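Local coordinates for protein dicer Related Helicase (Caenorhabditis elegans, PDB 6M6Q) that probably couples ATP hydrolysis to RNA binding as a RIG-I-like receptor helicase of RNA interference, the present chain being its all-helical N-terminal domain, at residues Gly196-Lys201 / Lys298-Asn303; Val210-Ile215 / Asn278-Lys283; His226-Asp231 / Ser261-Leu266; Leu270-Phe275 / Tyr291-Ala296; Ala302-Leu307 / Lys312-Glu317. All blocks are in the same frame, centred on the assembly; numbering follows the deposited sequence.

Contact 1: residues Gly196-Lys201 / Lys298-Asn303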
# COMPACT_ATOMS: atom_id res chain seq x y z
N GLY B 196 8.59 -14.73 5.52
CA GLY B 196 9.54 -15.65 4.87
C GLY B 196 9.87 -16.88 5.69
O GLY B 196 10.12 -17.91 5.08
N MET B 197 10.00 -16.76 7.02
CA MET B 197 10.52 -17.87 7.86
C MET B 197 9.60 -19.09 7.73
O MET B 197 10.12 -20.21 7.59
CB MET B 197 10.63 -17.48 9.32
CG MET B 197 11.82 -18.11 9.97
SD MET B 197 11.80 -17.93 11.72
CE MET B 197 13.54 -18.17 12.07
N ILE B 198 8.30 -18.88 7.77
CA ILE B 198 7.26 -19.95 7.70
C ILE B 198 7.24 -20.54 6.27
O ILE B 198 7.05 -21.76 6.12
CB ILE B 198 5.89 -19.41 8.14
CG1 ILE B 198 5.97 -18.67 9.48
CG2 ILE B 198 4.85 -20.52 8.17
CD1 ILE B 198 4.86 -17.66 9.69
N ILE B 199 7.49 -19.71 5.25
CA ILE B 199 7.56 -20.16 3.82
C ILE B 199 8.80 -21.06 3.66
O ILE B 199 8.68 -22.12 3.02
CB ILE B 199 7.57 -18.95 2.86
CG1 ILE B 199 6.40 -18.00 3.13
CG2 ILE B 199 7.59 -19.41 1.41
CD1 ILE B 199 6.57 -16.60 2.58
N MET B 200 9.94 -20.68 4.26
CA MET B 200 11.23 -21.44 4.14
C MET B 200 11.05 -22.82 4.79
O MET B 200 11.50 -23.82 4.18
CB MET B 200 12.38 -20.66 4.79
CG MET B 200 13.76 -21.34 4.70
SD MET B 200 14.69 -20.89 3.21
CE MET B 200 13.96 -22.00 2.02
N LYS B 201 10.36 -22.89 5.94
CA LYS B 201 10.13 -24.14 6.72
C LYS B 201 9.30 -25.12 5.88
O LYS B 201 9.67 -26.32 5.84
CB LYS B 201 9.44 -23.82 8.05
CG LYS B 201 8.98 -25.02 8.87
CD LYS B 201 8.51 -24.68 10.30
CE LYS B 201 7.29 -23.77 10.37
NZ LYS B 201 6.07 -24.40 9.78
N LYS B 298 -0.34 -20.88 2.61
CA LYS B 298 -1.78 -21.07 2.92
C LYS B 298 -1.98 -21.44 4.41
O LYS B 298 -3.14 -21.41 4.86
CB LYS B 298 -2.38 -22.13 2.00
CG LYS B 298 -1.75 -23.51 2.11
CD LYS B 298 -2.66 -24.63 1.61
CE LYS B 298 -2.02 -26.00 1.72
NZ LYS B 298 -2.89 -27.05 1.14
N ASN B 299 -0.91 -21.65 5.19
CA ASN B 299 -0.97 -22.36 6.50
C ASN B 299 -1.23 -21.39 7.66
O ASN B 299 -1.80 -21.84 8.66
CB ASN B 299 0.31 -23.12 6.81
CG ASN B 299 0.77 -23.94 5.64
OD1 ASN B 299 0.33 -25.07 5.46
ND2 ASN B 299 1.62 -23.35 4.82
N ASP B 300 -0.71 -20.17 7.60
CA ASP B 300 -0.79 -19.19 8.73
C ASP B 300 -1.55 -17.95 8.26
O ASP B 300 -1.50 -17.60 7.09
CB ASP B 300 0.59 -18.88 9.30
CG ASP B 300 1.45 -18.01 8.40
OD1 ASP B 300 2.05 -18.56 7.45
OD2 ASP B 300 1.53 -16.79 8.69
N PRO B 301 -2.30 -17.27 9.16
CA PRO B 301 -3.16 -16.15 8.76
C PRO B 301 -2.44 -14.96 8.09
O PRO B 301 -3.09 -14.26 7.32
CB PRO B 301 -3.82 -15.71 10.09
CG PRO B 301 -2.93 -16.30 11.18
CD PRO B 301 -2.42 -17.59 10.59
N ALA B 302 -1.16 -14.72 8.41
CA ALA B 302 -0.35 -13.60 7.86
C ALA B 302 -0.05 -13.85 6.38
O ALA B 302 -0.28 -12.94 5.55
CB ALA B 302 0.92 -13.43 8.66
N ASN B 303 0.48 -15.03 6.05
CA ASN B 303 0.86 -15.43 4.67
C ASN B 303 -0.40 -15.69 3.84
O ASN B 303 -0.37 -15.45 2.63
CB ASN B 303 1.79 -16.64 4.66
CG ASN B 303 3.22 -16.28 4.99
OD1 ASN B 303 3.80 -15.42 4.34
ND2 ASN B 303 3.81 -16.95 5.97

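Contact 2: residues Val210-Ile215 / Asn278-Lys283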
# COMPACT_ATOMS: atom_id res chain seq x y z
N VAL B 210 12.89 -29.43 -3.83
CA VAL B 210 14.19 -29.72 -3.14
C VAL B 210 15.29 -28.85 -3.75
O VAL B 210 16.05 -28.25 -2.98
CB VAL B 210 14.54 -31.22 -3.18
CG1 VAL B 210 15.97 -31.49 -2.75
CG2 VAL B 210 13.57 -32.05 -2.35
N SER B 211 15.34 -28.77 -5.09
CA SER B 211 16.33 -27.97 -5.87
C SER B 211 16.14 -26.48 -5.58
O SER B 211 17.14 -25.76 -5.49
CB SER B 211 16.22 -28.24 -7.36
OG SER B 211 16.25 -29.64 -7.63
N GLU B 212 14.87 -26.05 -5.46
CA GLU B 212 14.47 -24.63 -5.28
C GLU B 212 14.88 -24.15 -3.88
O GLU B 212 15.40 -23.04 -3.78
CB GLU B 212 12.96 -24.49 -5.51
CG GLU B 212 12.55 -24.56 -6.99
CD GLU B 212 12.38 -25.95 -7.59
OE1 GLU B 212 12.11 -26.90 -6.84
OE2 GLU B 212 12.52 -26.08 -8.81
N THR B 213 14.69 -25.00 -2.87
CA THR B 213 15.05 -24.71 -1.45
C THR B 213 16.57 -24.50 -1.35
O THR B 213 17.00 -23.57 -0.61
CB THR B 213 14.54 -25.81 -0.52
OG1 THR B 213 13.12 -25.92 -0.66
CG2 THR B 213 14.88 -25.56 0.94
N THR B 214 17.37 -25.29 -2.08
CA THR B 214 18.85 -25.21 -2.07
C THR B 214 19.27 -23.82 -2.58
O THR B 214 20.09 -23.18 -1.90
CB THR B 214 19.46 -26.37 -2.87
OG1 THR B 214 19.16 -27.58 -2.18
CG2 THR B 214 20.96 -26.24 -3.03
N ILE B 215 18.67 -23.34 -3.66
CA ILE B 215 18.96 -21.98 -4.23
C ILE B 215 18.53 -20.93 -3.20
O ILE B 215 19.35 -20.04 -2.91
CB ILE B 215 18.31 -21.78 -5.62
CG1 ILE B 215 19.03 -22.59 -6.70
CG2 ILE B 215 18.25 -20.30 -6.00
CD1 ILE B 215 18.13 -23.06 -7.84
N ASN B 278 13.17 -25.34 -17.09
CA ASN B 278 13.15 -25.53 -18.57
C ASN B 278 12.75 -26.99 -18.89
O ASN B 278 11.82 -27.16 -19.73
CB ASN B 278 14.47 -25.12 -19.22
CG ASN B 278 14.60 -23.61 -19.35
OD1 ASN B 278 13.89 -22.86 -18.69
ND2 ASN B 278 15.51 -23.16 -20.20
N ASP B 279 13.35 -27.97 -18.20
CA ASP B 279 13.22 -29.42 -18.52
C ASP B 279 11.85 -29.95 -18.06
O ASP B 279 11.43 -30.99 -18.59
CB ASP B 279 14.35 -30.24 -17.89
CG ASP B 279 15.73 -29.83 -18.37
OD1 ASP B 279 15.88 -29.58 -19.58
OD2 ASP B 279 16.64 -29.76 -17.53
N LYS B 280 11.20 -29.28 -17.11
CA LYS B 280 9.97 -29.81 -16.45
C LYS B 280 8.73 -29.42 -17.26
O LYS B 280 7.61 -29.77 -16.81
CB LYS B 280 9.80 -29.32 -15.01
CG LYS B 280 11.05 -28.82 -14.30
CD LYS B 280 10.71 -28.17 -12.99
CE LYS B 280 10.86 -29.09 -11.81
NZ LYS B 280 12.24 -29.03 -11.26
N LYS B 281 8.90 -28.72 -18.40
CA LYS B 281 7.77 -28.30 -19.27
C LYS B 281 7.13 -29.55 -19.91
O LYS B 281 5.88 -29.57 -20.03
CB LYS B 281 8.25 -27.29 -20.32
CG LYS B 281 7.24 -26.91 -21.41
CD LYS B 281 5.90 -26.34 -20.91
CE LYS B 281 4.83 -26.29 -21.99
NZ LYS B 281 3.50 -26.73 -21.50
N GLU B 282 7.94 -30.55 -20.28
CA GLU B 282 7.50 -31.81 -20.94
C GLU B 282 6.42 -32.51 -20.08
O GLU B 282 5.41 -32.95 -20.66
CB GLU B 282 8.69 -32.74 -21.19
CG GLU B 282 8.37 -33.95 -22.07
CD GLU B 282 8.42 -33.69 -23.57
OE1 GLU B 282 9.47 -33.21 -24.05
OE2 GLU B 282 7.42 -33.98 -24.26
N LYS B 283 6.63 -32.57 -18.76
CA LYS B 283 5.75 -33.29 -17.79
C LYS B 283 4.72 -32.33 -17.16
O LYS B 283 3.93 -32.79 -16.30
CB LYS B 283 6.60 -33.95 -16.69
CG LYS B 283 7.58 -35.01 -17.17
CD LYS B 283 7.37 -36.37 -16.50
CE LYS B 283 7.46 -36.32 -14.98
NZ LYS B 283 6.51 -37.26 -14.34

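Contact 3: residues His226-Asp231 / Ser261-Leu266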
# COMPACT_ATOMS: atom_id res chain seq x y z
N HIS B 226 23.97 -10.18 -0.38
CA HIS B 226 22.54 -10.27 0.03
C HIS B 226 22.44 -10.16 1.56
O HIS B 226 21.42 -10.62 2.13
CB HIS B 226 21.93 -11.57 -0.48
CG HIS B 226 21.83 -11.64 -1.96
ND1 HIS B 226 21.22 -12.70 -2.58
CD2 HIS B 226 22.18 -10.77 -2.93
CE1 HIS B 226 21.24 -12.51 -3.88
NE2 HIS B 226 21.83 -11.33 -4.12
N GLN B 227 23.50 -9.65 2.19
CA GLN B 227 23.63 -9.49 3.66
C GLN B 227 23.81 -8.01 3.94
O GLN B 227 24.47 -7.34 3.13
CB GLN B 227 24.86 -10.22 4.20
CG GLN B 227 25.06 -11.62 3.65
CD GLN B 227 24.01 -12.55 4.18
OE1 GLN B 227 23.68 -12.52 5.37
NE2 GLN B 227 23.45 -13.36 3.29
N LEU B 228 23.21 -7.52 5.03
CA LEU B 228 23.28 -6.10 5.40
C LEU B 228 24.58 -5.89 6.16
O LEU B 228 25.02 -6.83 6.83
CB LEU B 228 22.05 -5.71 6.23
CG LEU B 228 20.69 -6.03 5.59
CD1 LEU B 228 19.55 -5.72 6.56
CD2 LEU B 228 20.49 -5.27 4.27
N SER B 229 25.20 -4.73 5.97
CA SER B 229 26.52 -4.35 6.52
C SER B 229 26.37 -3.58 7.83
O SER B 229 27.34 -3.58 8.61
CB SER B 229 27.31 -3.56 5.52
OG SER B 229 27.44 -4.25 4.29
N THR B 230 25.22 -2.91 8.07
CA THR B 230 25.02 -2.02 9.26
C THR B 230 24.20 -2.75 10.34
O THR B 230 23.33 -3.56 10.01
CB THR B 230 24.41 -0.65 8.91
OG1 THR B 230 23.01 -0.76 8.63
CG2 THR B 230 25.11 0.04 7.77
N ASP B 231 24.47 -2.45 11.60
CA ASP B 231 23.67 -2.94 12.75
C ASP B 231 22.32 -2.22 12.73
O ASP B 231 21.30 -2.89 13.01
CB ASP B 231 24.44 -2.77 14.06
CG ASP B 231 25.68 -3.66 14.15
OD1 ASP B 231 25.89 -4.27 15.21
OD2 ASP B 231 26.40 -3.74 13.14
N SER B 261 14.36 -11.70 9.24
CA SER B 261 14.29 -10.24 8.94
C SER B 261 13.41 -9.99 7.71
O SER B 261 13.15 -10.96 6.96
CB SER B 261 15.66 -9.66 8.75
OG SER B 261 16.26 -10.13 7.56
N LEU B 262 12.97 -8.75 7.52
CA LEU B 262 12.13 -8.37 6.36
C LEU B 262 12.98 -8.46 5.09
O LEU B 262 12.40 -8.77 4.01
CB LEU B 262 11.59 -6.96 6.57
CG LEU B 262 10.61 -6.80 7.72
CD1 LEU B 262 10.32 -5.35 7.96
CD2 LEU B 262 9.33 -7.56 7.43
N HIS B 263 14.30 -8.25 5.22
CA HIS B 263 15.27 -8.33 4.10
C HIS B 263 15.40 -9.78 3.66
O HIS B 263 15.45 -10.02 2.43
CB HIS B 263 16.63 -7.74 4.47
CG HIS B 263 17.62 -7.86 3.36
ND1 HIS B 263 17.43 -7.27 2.12
CD2 HIS B 263 18.81 -8.49 3.29
CE1 HIS B 263 18.47 -7.52 1.36
NE2 HIS B 263 19.33 -8.28 2.05
N LYS B 264 15.35 -10.71 4.60
CA LYS B 264 15.44 -12.15 4.29
C LYS B 264 14.20 -12.59 3.50
O LYS B 264 14.38 -13.36 2.55
CB LYS B 264 15.65 -12.97 5.56
CG LYS B 264 17.11 -13.07 5.98
CD LYS B 264 17.38 -14.02 7.11
CE LYS B 264 18.84 -14.11 7.43
NZ LYS B 264 19.38 -12.80 7.83
N THR B 265 13.03 -12.05 3.81
CA THR B 265 11.75 -12.37 3.12
C THR B 265 11.86 -11.90 1.66
O THR B 265 11.54 -12.69 0.76
CB THR B 265 10.53 -11.75 3.81
OG1 THR B 265 10.50 -12.13 5.19
CG2 THR B 265 9.23 -12.16 3.16
N LEU B 266 12.33 -10.67 1.44
CA LEU B 266 12.43 -10.08 0.08
C LEU B 266 13.49 -10.84 -0.73
O LEU B 266 13.26 -11.05 -1.96
CB LEU B 266 12.77 -8.59 0.20
CG LEU B 266 11.69 -7.73 0.88
CD1 LEU B 266 12.02 -6.26 0.74
CD2 LEU B 266 10.31 -8.03 0.32

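Contact 4: residues Leu270-Phe275 / Tyr291-Ala296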
# COMPACT_ATOMS: atom_id res chain seq x y z
N LEU B 270 13.49 -12.48 -4.48
CA LEU B 270 14.61 -12.07 -5.36
C LEU B 270 15.25 -13.31 -5.97
O LEU B 270 15.46 -13.33 -7.17
CB LEU B 270 15.63 -11.25 -4.55
CG LEU B 270 16.71 -10.52 -5.34
CD1 LEU B 270 16.15 -9.29 -6.01
CD2 LEU B 270 17.87 -10.10 -4.45
N ALA B 271 15.48 -14.34 -5.15
CA ALA B 271 16.28 -15.54 -5.50
C ALA B 271 15.52 -16.43 -6.48
O ALA B 271 16.16 -17.24 -7.12
CB ALA B 271 16.62 -16.30 -4.24
N ILE B 272 14.18 -16.29 -6.56
CA ILE B 272 13.24 -17.15 -7.36
C ILE B 272 13.73 -17.30 -8.81
O ILE B 272 13.49 -18.36 -9.40
CB ILE B 272 11.82 -16.56 -7.31
CG1 ILE B 272 11.12 -16.93 -6.00
CG2 ILE B 272 10.98 -16.94 -8.53
CD1 ILE B 272 9.76 -16.31 -5.82
N ILE B 273 14.36 -16.26 -9.37
CA ILE B 273 14.76 -16.19 -10.80
C ILE B 273 15.80 -17.28 -11.09
O ILE B 273 15.93 -17.66 -12.26
CB ILE B 273 15.27 -14.76 -11.16
CG1 ILE B 273 15.17 -14.50 -12.66
CG2 ILE B 273 16.67 -14.52 -10.62
CD1 ILE B 273 13.75 -14.53 -13.20
N GLY B 274 16.47 -17.82 -10.07
CA GLY B 274 17.56 -18.81 -10.22
C GLY B 274 17.02 -20.22 -10.43
O GLY B 274 17.80 -21.07 -10.95
N PHE B 275 15.77 -20.46 -10.05
CA PHE B 275 15.09 -21.78 -10.19
C PHE B 275 15.15 -22.27 -11.65
O PHE B 275 14.96 -21.46 -12.57
CB PHE B 275 13.63 -21.70 -9.73
CG PHE B 275 13.38 -21.29 -8.30
CD1 PHE B 275 14.43 -21.14 -7.39
CD2 PHE B 275 12.09 -21.05 -7.87
CE1 PHE B 275 14.17 -20.76 -6.08
CE2 PHE B 275 11.83 -20.69 -6.55
CZ PHE B 275 12.87 -20.55 -5.66
N TYR B 291 3.31 -23.19 -7.21
CA TYR B 291 2.24 -23.88 -6.45
C TYR B 291 2.83 -24.37 -5.11
O TYR B 291 2.08 -24.42 -4.13
CB TYR B 291 1.58 -24.98 -7.30
CG TYR B 291 0.86 -24.46 -8.52
CD1 TYR B 291 -0.07 -23.44 -8.41
CD2 TYR B 291 1.14 -24.95 -9.79
CE1 TYR B 291 -0.71 -22.92 -9.52
CE2 TYR B 291 0.51 -24.43 -10.92
CZ TYR B 291 -0.42 -23.41 -10.78
OH TYR B 291 -1.06 -22.89 -11.87
N GLY B 292 4.13 -24.67 -5.07
CA GLY B 292 4.87 -25.01 -3.84
C GLY B 292 4.91 -23.85 -2.85
O GLY B 292 4.82 -24.09 -1.64
N PHE B 293 5.06 -22.63 -3.36
CA PHE B 293 5.05 -21.35 -2.59
C PHE B 293 3.65 -21.13 -1.99
O PHE B 293 3.56 -20.75 -0.80
CB PHE B 293 5.47 -20.17 -3.48
CG PHE B 293 6.85 -19.61 -3.22
CD1 PHE B 293 7.97 -20.18 -3.80
CD2 PHE B 293 7.02 -18.48 -2.43
CE1 PHE B 293 9.24 -19.67 -3.56
CE2 PHE B 293 8.29 -17.97 -2.20
CZ PHE B 293 9.40 -18.56 -2.76
N ILE B 294 2.60 -21.38 -2.80
CA ILE B 294 1.17 -21.22 -2.40
C ILE B 294 0.88 -22.17 -1.23
O ILE B 294 0.21 -21.73 -0.26
CB ILE B 294 0.23 -21.47 -3.60
CG1 ILE B 294 0.41 -20.42 -4.69
CG2 ILE B 294 -1.23 -21.57 -3.15
CD1 ILE B 294 -0.42 -20.69 -5.92
N ASP B 295 1.39 -23.40 -1.31
CA ASP B 295 1.19 -24.45 -0.27
C ASP B 295 2.03 -24.10 0.97
O ASP B 295 1.72 -24.63 2.04
CB ASP B 295 1.47 -25.85 -0.83
CG ASP B 295 0.38 -26.37 -1.76
OD1 ASP B 295 -0.82 -26.16 -1.43
OD2 ASP B 295 0.73 -26.96 -2.82
N ALA B 296 3.06 -23.26 0.81
CA ALA B 296 3.96 -22.80 1.89
C ALA B 296 3.43 -21.50 2.53
O ALA B 296 4.02 -21.04 3.55
CB ALA B 296 5.36 -22.61 1.34

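Contact 5: residues Ala302-Leu307 / Lys312-Glu317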
# COMPACT_ATOMS: atom_id res chain seq x y z
N ALA B 302 -1.16 -14.72 8.41
CA ALA B 302 -0.35 -13.60 7.86
C ALA B 302 -0.05 -13.85 6.38
O ALA B 302 -0.28 -12.94 5.55
CB ALA B 302 0.92 -13.43 8.66
N ASN B 303 0.48 -15.03 6.05
CA ASN B 303 0.86 -15.43 4.67
C ASN B 303 -0.40 -15.69 3.84
O ASN B 303 -0.37 -15.45 2.63
CB ASN B 303 1.79 -16.64 4.66
CG ASN B 303 3.22 -16.28 4.99
OD1 ASN B 303 3.80 -15.42 4.34
ND2 ASN B 303 3.81 -16.95 5.97
N ARG B 304 -1.45 -16.20 4.49
CA ARG B 304 -2.78 -16.49 3.89
C ARG B 304 -3.34 -15.17 3.36
O ARG B 304 -3.81 -15.15 2.23
CB ARG B 304 -3.71 -17.11 4.94
CG ARG B 304 -4.75 -18.08 4.39
CD ARG B 304 -5.52 -18.74 5.52
NE ARG B 304 -6.42 -17.80 6.21
CZ ARG B 304 -6.93 -18.00 7.43
NH1 ARG B 304 -6.62 -19.09 8.11
NH2 ARG B 304 -7.73 -17.09 7.96
N ALA B 305 -3.20 -14.11 4.14
CA ALA B 305 -3.64 -12.74 3.78
C ALA B 305 -2.78 -12.23 2.62
O ALA B 305 -3.34 -11.62 1.70
CB ALA B 305 -3.56 -11.82 4.97
N ALA B 306 -1.48 -12.55 2.65
CA ALA B 306 -0.49 -12.17 1.61
C ALA B 306 -0.85 -12.85 0.28
O ALA B 306 -0.60 -12.24 -0.76
CB ALA B 306 0.88 -12.55 2.06
N LEU B 307 -1.42 -14.06 0.33
CA LEU B 307 -1.84 -14.84 -0.87
C LEU B 307 -2.98 -14.11 -1.59
O LEU B 307 -3.02 -14.20 -2.83
CB LEU B 307 -2.28 -16.26 -0.48
CG LEU B 307 -1.17 -17.30 -0.32
CD1 LEU B 307 -1.75 -18.63 0.14
CD2 LEU B 307 -0.39 -17.49 -1.61
N LYS B 312 -6.74 -13.35 -6.12
CA LYS B 312 -8.00 -13.18 -5.35
C LYS B 312 -8.80 -14.48 -5.38
O LYS B 312 -9.71 -14.64 -4.52
CB LYS B 312 -8.83 -12.02 -5.93
CG LYS B 312 -8.06 -10.75 -6.26
CD LYS B 312 -7.80 -9.84 -5.06
CE LYS B 312 -6.71 -8.81 -5.31
NZ LYS B 312 -6.20 -8.22 -4.05
N ASN B 313 -8.50 -15.38 -6.34
CA ASN B 313 -9.24 -16.64 -6.58
C ASN B 313 -8.37 -17.85 -6.19
O ASN B 313 -8.71 -18.97 -6.66
CB ASN B 313 -9.70 -16.80 -8.04
CG ASN B 313 -10.26 -15.54 -8.68
OD1 ASN B 313 -11.39 -15.15 -8.41
ND2 ASN B 313 -9.49 -14.94 -9.58
N TRP B 314 -7.35 -17.68 -5.34
CA TRP B 314 -6.34 -18.74 -5.06
C TRP B 314 -6.99 -19.95 -4.37
O TRP B 314 -6.63 -21.08 -4.70
CB TRP B 314 -5.10 -18.22 -4.30
CG TRP B 314 -5.30 -17.88 -2.85
CD1 TRP B 314 -5.53 -16.64 -2.34
CD2 TRP B 314 -5.23 -18.77 -1.72
NE1 TRP B 314 -5.64 -16.70 -0.98
CE2 TRP B 314 -5.49 -17.99 -0.57
CE3 TRP B 314 -5.04 -20.15 -1.57
CZ2 TRP B 314 -5.54 -18.55 0.70
CZ3 TRP B 314 -5.09 -20.70 -0.30
CH2 TRP B 314 -5.33 -19.91 0.82
N PRO B 315 -7.99 -19.81 -3.45
CA PRO B 315 -8.56 -20.98 -2.79
C PRO B 315 -9.38 -21.87 -3.76
O PRO B 315 -9.33 -23.08 -3.61
CB PRO B 315 -9.44 -20.41 -1.66
CG PRO B 315 -9.03 -18.93 -1.54
CD PRO B 315 -8.58 -18.56 -2.95
N GLU B 316 -10.08 -21.27 -4.73
CA GLU B 316 -10.88 -22.00 -5.76
C GLU B 316 -9.93 -22.71 -6.74
O GLU B 316 -10.25 -23.84 -7.15
CB GLU B 316 -11.81 -21.04 -6.52
CG GLU B 316 -12.92 -20.45 -5.67
CD GLU B 316 -12.50 -19.23 -4.87
OE1 GLU B 316 -12.48 -18.11 -5.45
OE2 GLU B 316 -12.10 -19.42 -3.71
N GLU B 317 -8.81 -22.06 -7.11
CA GLU B 317 -7.78 -22.64 -8.03
C GLU B 317 -7.07 -23.80 -7.34
O GLU B 317 -6.74 -24.78 -8.03
CB GLU B 317 -6.78 -21.58 -8.48
CG GLU B 317 -7.38 -20.56 -9.44
CD GLU B 317 -6.38 -19.88 -10.36
OE1 GLU B 317 -6.54 -18.65 -10.61
OE2 GLU B 317 -5.45 -20.57 -10.83

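Contact 1: residues Gly196-Lys201 / Lys298-Asn303
Ile198 and Ile199 of helix 196-204 pack against the Asp300 and Asn303 side chains at the capped start of helix 301-310, a van der Waals contact between two helices of the all-helical N-terminal domain. The motif here is an aspartate N-cap. Asp300 sits just before the helix, and its CG lies between the backbone N and the carbonyl carbon (chi1 73°), which turns the carboxylate back over the first turn. There OD2 accepts two weak bonds, from Ala302 N and from Asn303 N. Pro301 suits the first helical position, where no backbone N-H is needed for a helix bond. Ile198 meets the cap head-on: its CG2 reaches Asp300 OD1 at 3.5 Å, while its CD1 lies 3.6 Å from Asp300 OD2. A branched apolar side chain can thus cover a carboxylate whose hydrogen bonds are made within its own turn. Ile199 comes in at a slant, with its CD1 3.5 Å from Asn303 OD1. That amide is buried but well used: OD1 accepts from Arg195 N, in the loop before helix 196-204, and together with the ND2 bond this fixes the amide's rotation. The other end of the amide braces the capping carboxylate: Asn303 ND2 gives Asp300 OD1 a nearly straight bond (2.8 Å, 165°) that lies close to the amide plane and uses the carboxylate's syn lone pair.

Contact 2: residues Val210-Ile215 / Asn278-Lys283
Glu212 lies in the first turn of helix 210-221 and faces Lys280, which belongs to residues 278-283, a loop segment with no regular helix or strand, so the two backbones stay well apart and only the long side chains of Glu212 and Lys280 bridge them. Their ends approach from opposite directions, and Glu212 OE2 stands 3.8 Å from Lys280 NZ, a long salt bridge rather than a hydrogen-bonded one. Glu212 CG lies anti to the carbonyl carbon, and the chain bends at chi2 (83°), which carries the carboxylate toward the loop. Lys280 is straight at first and then bends at chi3 and chi4 to bring its ammonium round. Glu212 also touches Phe275, while Lys280 also packs on Glu285. An acid suits the first turn, where the helix's positive end would probably stabilise it. The arrangement is that of a long, partly buried ion pair that ties the loop before helix 288-295 to the N-terminal turn of helix 210-221.

Contact 3: residues His226-Asp231 / Ser261-Leu266
His263, near the start of helix 262-271, carries the largest share of this contact, with Leu228 over one ring face and the backbone of His226 at the ring edge. With chi1 at 178°, the imidazole of His263 stands off from its helix and points toward the loop that precedes helix 231-236. Leu228 CD2 stands over the centre of the ring, 3.9 Å from the centroid of His263 and only 13° off the normal, a CH-pi contact of a methyl with the pi face. At the edge, His263 NE2 donates to His226 O at 3.1 Å; with an N-H...O angle of 133° this bond is weak. Here a loop of the all-helical domain runs past the first turn of a helix whose N-cap is Ser261, its OG accepting from Lys264 N at 3.2 Å and so holding the turn from which His263 projects. Leucine suits position 228 because its branched end can meet the ring and also pack against Leu237 and Val233 of helix 231-236. The ring of His226 serves another purpose: ND1 is bonded to Glu219 O of helix 210-221, and the ring meets Tyr151 edge-to-face.

Contact 4: residues Leu270-Phe275 / Tyr291-Ala296
Ile272 and Phe293 make the tight part of this buried, wholly apolar contact. They approach from opposite directions, and Ile272 CD1 comes within 3.8 Å of Phe293 CZ. The same methyl makes an off-centre CH-pi contact, 4.3 Å from the centroid of the Phe293 ring and 29° from its normal. CG1 of Ile272 follows CD1 onto the ring, because it lies anti to the carbonyl carbon (chi1 -80°) and the chain then runs on extended. The looser part is made by Phe275, whose CE2 approaches Phe293 CE1 at 4.1 Å with that atom near the plane of the Phe275 ring. Ile272 and Phe275 reach the same partner because a 3-10 turn at 272-274 spaces them by one turn, closed by Phe275 N bonding to Ile272 O. Toward solvent the character changes: Tyr291 and Asp295, on other sides of helix 288-295, are partly exposed. Phenylalanine suits position 293, since it reaches far enough that, with Ile272 opposite, the pair fills the 10.4 Å between Ile272 CA and Phe293 CA. Around the cluster, Phe167 and Phe171 of helix 162-171 cover Ile272, Leu216 of helix 210-221 packs on Phe275, and Ile199 and Leu203 of helix 196-204 lie against Phe293.

Contact 5: residues Ala302-Leu307 / Lys312-Glu317
A tight connection between two consecutive helices, 301-310 and 314-333, is packed by Leu307 against Trp314, close to the interface with the second subunit. The indole is sandwiched. On one face lies Leu307, whose CB is 3.6 Å from the centroid of the five-membered ring of Trp314 and 20° off its normal, a CH-pi contact. The Leu307 CD1 methyl continues over the benzo ring, 3.8 Å from Trp314 CZ2, and the two side chains cross at about a right angle. The opposite face is covered by the neighbouring Pro315, whose CG stands 3.7 Å above the plane of the Trp314 ring. Trp314 takes a chi1 of 73°, with CG between its backbone N and carbonyl carbon, and this swings the indole back toward the preceding helix. Arg304 completes the setting at the ring edge, where its CG lies 3.8 Å from Trp314 CZ2. Only its aliphatic part is used here: its NH2 makes a salt bridge to Glu316 of the second subunit, and Glu316 of this chain is bridged in return by Arg304 of that subunit. A long arginine suits such a place because its methylenes can lie beside an aromatic ring while its charge goes further. The chemistry therefore implies a double role: an apolar sandwich fixes the turn between the helices, and reciprocal Arg304-Glu316 salt bridges join these two helices to those of the second subunit.

In the fold
From the N-terminal side, helix 196-204 opens contact 1, whose loop closes only at 298-303 and encloses contacts 2, 3 and 4. Helix 210-221 then opens contact 2, and contact 3 is nested inside it, closing the loop that holds the unmodelled residues 240-257 when the chain reaches helix 262-271. The end of that helix opens contact 4, which crosses contact 2, since 278-283 falls between its segments; the two also touch through Glu212 and Phe275. Contact 4 closes on helix 288-295 beside contact 1. Contact 5 begins on helix 301-310, where contact 1 ends, and links this helical core to helix 314-333 and the second subunit.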